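Local structure of lectin-like protein (Entamoeba histolytica HM-1:IMSS-A, 5ZBT) at residues W101-K106 / N117-I122. The protein is of unknown function but carries a legume lectin-like domain related to that of ERGIC-53, which may bind mannose. Sequence-based numbering, arbitrary orientation.
Sequences WLTEEK and NIYKGI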
ATOM      1  N   TRP A 101      -3.343   2.404  -1.894  1.00  8.49           N
ATOM      2  CA  TRP A 101      -4.184   3.060  -2.876  1.00 11.00           C
ATOM      3  C   TRP A 101      -4.822   4.296  -2.269  1.00  8.62           C
ATOM      4  O   TRP A 101      -5.297   4.260  -1.136  1.00  8.88           O
ATOM      5  CB  TRP A 101      -5.276   2.105  -3.377  1.00 10.92           C
ATOM      6  CG  TRP A 101      -4.785   0.827  -4.040  1.00 13.89           C
ATOM      7  CD1 TRP A 101      -4.316  -0.313  -3.419  1.00 11.02           C
ATOM      8  CD2 TRP A 101      -4.772   0.551  -5.450  1.00 12.54           C
ATOM      9  NE1 TRP A 101      -4.007  -1.268  -4.365  1.00 10.89           N
ATOM     10  CE2 TRP A 101      -4.277  -0.762  -5.616  1.00 12.88           C
ATOM     11  CE3 TRP A 101      -5.133   1.293  -6.594  1.00 12.23           C
ATOM     12  CZ2 TRP A 101      -4.129  -1.347  -6.877  1.00 10.79           C
ATOM     13  CZ3 TRP A 101      -4.988   0.704  -7.848  1.00 11.12           C
ATOM     14  CH2 TRP A 101      -4.490  -0.604  -7.973  1.00 12.79           C
ATOM     15  N   LEU A 102      -4.840   5.385  -3.032  1.00 11.38           N
ATOM     16  CA  LEU A 102      -5.528   6.618  -2.636  1.00 12.51           C
ATOM     17  C   LEU A 102      -6.460   6.957  -3.794  1.00 13.38           C
ATOM     18  O   LEU A 102      -6.013   7.480  -4.823  1.00 15.23           O
ATOM     19  CB  LEU A 102      -4.542   7.745  -2.335  1.00  7.98           C
ATOM     20  CG  LEU A 102      -3.617   7.548  -1.103  1.00 11.27           C
ATOM     21  CD1 LEU A 102      -2.467   6.558  -1.356  1.00  8.85           C
ATOM     22  CD2 LEU A 102      -3.041   8.872  -0.611  1.00  8.39           C
ATOM     23  N   THR A 103      -7.741   6.613  -3.654  1.00  9.86           N
ATOM     24  CA  THR A 103      -8.648   6.631  -4.793  1.00 12.44           C
ATOM     25  C   THR A 103      -9.943   7.360  -4.483  1.00 12.25           C
ATOM     26  O   THR A 103     -10.364   7.488  -3.327  1.00 11.59           O
ATOM     27  CB  THR A 103      -8.985   5.214  -5.292  1.00 12.29           C
ATOM     28  OG1 THR A 103      -9.455   4.399  -4.201  1.00 11.10           O
ATOM     29  CG2 THR A 103      -7.759   4.595  -5.951  1.00  9.05           C
ATOM     30  N   GLU A 104     -10.576   7.810  -5.572  1.00 13.08           N
ATOM     31  CA  GLU A 104     -11.853   8.514  -5.502  1.00 20.90           C
ATOM     32  C   GLU A 104     -12.982   7.605  -5.017  1.00 23.92           C
ATOM     33  O   GLU A 104     -13.922   8.084  -4.368  1.00 21.23           O
ATOM     34  CB  GLU A 104     -12.179   9.107  -6.881  1.00 22.67           C
ATOM     35  CG  GLU A 104     -13.554   9.755  -6.999  1.00 30.94           C
ATOM     36  CD  GLU A 104     -13.845  10.254  -8.412  1.00 40.96           C
ATOM     37  OE1 GLU A 104     -13.748  11.485  -8.646  1.00 40.11           O
ATOM     38  OE2 GLU A 104     -14.157   9.409  -9.287  1.00 41.48           O
ATOM     39  N   GLU A 105     -12.908   6.300  -5.308  1.00 21.10           N
ATOM     40  CA  GLU A 105     -13.889   5.323  -4.846  1.00 14.93           C
ATOM     41  C   GLU A 105     -13.174   4.114  -4.256  1.00 16.40           C
ATOM     42  O   GLU A 105     -11.969   3.922  -4.454  1.00 16.09           O
ATOM     43  CB  GLU A 105     -14.813   4.878  -5.990  1.00 12.69           C
ATOM     44  CG  GLU A 105     -15.594   6.021  -6.628  1.00 16.30           C
ATOM     45  CD  GLU A 105     -16.611   6.666  -5.680  1.00 21.65           C
ATOM     46  OE1 GLU A 105     -16.876   6.086  -4.595  1.00 20.16           O
ATOM     47  OE2 GLU A 105     -17.152   7.751  -6.031  1.00 18.73           O
ATOM     48  N   LYS A 106     -13.923   3.300  -3.513  1.00 17.01           N
ATOM     49  CA  LYS A 106     -13.339   2.102  -2.926  1.00 19.18           C
ATOM     50  C   LYS A 106     -12.861   1.159  -4.027  1.00 19.92           C
ATOM     51  O   LYS A 106     -13.423   1.113  -5.126  1.00 15.78           O
ATOM     52  CB  LYS A 106     -14.345   1.379  -2.033  1.00 17.64           C
ATOM     53  CG  LYS A 106     -14.777   2.127  -0.792  1.00 22.89           C
ATOM     54  CD  LYS A 106     -16.115   1.574  -0.317  1.00 22.22           C
ATOM     55  CE  LYS A 106     -16.622   2.290   0.902  1.00 25.51           C
ATOM     56  NZ  LYS A 106     -16.985   1.274   1.916  1.00 34.10           N
ATOM     57  N   ASN A 117      -8.056  -2.516 -12.797  1.00 14.56           N
ATOM     58  CA  ASN A 117      -7.127  -1.706 -13.577  1.00 19.84           C
ATOM     59  C   ASN A 117      -7.666  -0.320 -13.926  1.00 15.39           C
ATOM     60  O   ASN A 117      -6.885   0.543 -14.336  1.00 24.90           O
ATOM     61  CB  ASN A 117      -6.727  -2.452 -14.861  1.00 24.59           C
ATOM     62  CG  ASN A 117      -7.924  -3.064 -15.580  1.00 25.89           C
ATOM     63  OD1 ASN A 117      -8.649  -3.877 -15.016  1.00 32.89           O
ATOM     64  ND2 ASN A 117      -8.137  -2.669 -16.820  1.00 27.65           N
ATOM     65  N   ILE A 118      -8.958  -0.068 -13.771  1.00 17.68           N
ATOM     66  CA  ILE A 118      -9.535   1.260 -13.979  1.00 19.92           C
ATOM     67  C   ILE A 118      -9.870   1.846 -12.616  1.00 14.49           C
ATOM     68  O   ILE A 118     -10.564   1.204 -11.820  1.00 16.31           O
ATOM     69  CB  ILE A 118     -10.782   1.206 -14.874  1.00 18.51           C
ATOM     70  CG1 ILE A 118     -10.396   0.662 -16.253  1.00 19.03           C
ATOM     71  CG2 ILE A 118     -11.387   2.579 -14.978  1.00 14.77           C
ATOM     72  CD1 ILE A 118     -11.553   0.274 -17.123  1.00 21.51           C
ATOM     73  N   TYR A 119      -9.353   3.047 -12.338  1.00 12.19           N
ATOM     74  CA  TYR A 119      -9.538   3.716 -11.050  1.00 12.21           C
ATOM     75  C   TYR A 119      -9.167   5.185 -11.214  1.00 12.59           C
ATOM     76  O   TYR A 119      -8.516   5.571 -12.189  1.00 11.96           O
ATOM     77  CB  TYR A 119      -8.695   3.061  -9.929  1.00 13.30           C
ATOM     78  CG  TYR A 119      -7.196   3.182 -10.108  1.00 13.66           C
ATOM     79  CD1 TYR A 119      -6.493   2.266 -10.886  1.00 12.37           C
ATOM     80  CD2 TYR A 119      -6.477   4.206  -9.494  1.00 12.41           C
ATOM     81  CE1 TYR A 119      -5.108   2.374 -11.058  1.00 15.14           C
ATOM     82  CE2 TYR A 119      -5.088   4.316  -9.650  1.00 12.38           C
ATOM     83  CZ  TYR A 119      -4.413   3.408 -10.440  1.00 14.55           C
ATOM     84  OH  TYR A 119      -3.047   3.532 -10.604  1.00 12.74           O
ATOM     85  N   LYS A 120      -9.592   6.010 -10.257  1.00 10.25           N
ATOM     86  CA  LYS A 120      -9.207   7.420 -10.254  1.00 18.45           C
ATOM     87  C   LYS A 120      -8.433   7.709  -8.969  1.00 19.38           C
ATOM     88  O   LYS A 120      -8.995   7.673  -7.872  1.00 14.92           O
ATOM     89  CB  LYS A 120     -10.420   8.335 -10.413  1.00 19.49           C
ATOM     90  CG  LYS A 120     -10.047   9.783 -10.734  1.00 24.28           C
ATOM     91  CD  LYS A 120     -11.284  10.699 -10.785  1.00 39.71           C
ATOM     92  CE  LYS A 120     -11.758  10.917 -12.240  1.00 47.86           C
ATOM     93  NZ  LYS A 120     -13.240  10.757 -12.463  1.00 45.02           N
ATOM     94  N   GLY A 121      -7.154   7.982  -9.101  1.00 16.75           N
ATOM     95  CA  GLY A 121      -6.328   8.242  -7.945  1.00 13.39           C
ATOM     96  C   GLY A 121      -4.919   7.721  -8.176  1.00 14.72           C
ATOM     97  O   GLY A 121      -4.412   7.737  -9.300  1.00 12.15           O
ATOM     98  N   ILE A 122      -4.337   7.220  -7.092  1.00 14.53           N
ATOM     99  CA  ILE A 122      -2.923   6.878  -7.034  1.00 13.81           C
ATOM    100  C   ILE A 122      -2.807   5.455  -6.508  1.00 13.42           C
ATOM    101  O   ILE A 122      -3.461   5.101  -5.515  1.00 11.27           O
ATOM    102  CB  ILE A 122      -2.135   7.869  -6.142  1.00 19.07           C
ATOM    103  CG1 ILE A 122      -1.917   9.188  -6.871  1.00 18.11           C
ATOM    104  CG2 ILE A 122      -0.792   7.312  -5.695  1.00 19.10           C
ATOM    105  CD1 ILE A 122      -1.971  10.392  -5.954  1.00 22.83           C
TER
HETATM  106  O   HOH W   1     -11.490   5.275  -7.972  1.00 11.02           O
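W101 drives the edge of its six-membered ring into a face of Y119: CZ3 of W101 sits over the centre of the phenol ring, 3.6 Å from CE1 of Y119, and the two planes stand at 83°, a T-shaped stack. Y119 reaches this spot because its CG lies between the backbone N and the carbonyl carbon (chi1 65°), which turns the ring back toward strand 97-103. Both polar ends are anchored outside the pair, NE1 of W101 by S211 OG and the Y119 OH by the carbonyl O of L139. CG2 of T103 comes to 3.8 Å from CD2 of Y119. W101 and T103 are at the end of strand 97-103, and Y119 is in the loop leading into 122-127, its antiparallel neighbour in one of the two seven-stranded sheets of the legume-lectin beta sandwich. L102 and I122 form a hydrogen-bonded pair, with L102 N to I122 O at 2.9 Å and I122 N to L102 O at 2.8 Å. G121 faces T103 next along, with backbone angles that a residue carrying a CB could hardly adopt. Beyond it E104 N donates a hydrogen bond to K120 O (2.8 Å). On the more exposed side the extended E104 side chain lays its carboxylate against CD of K120, whose bent end brings NZ to 3.6 Å from OE2 of E104, a long salt bridge. A water bridges the backbone N atoms of E105 and K120.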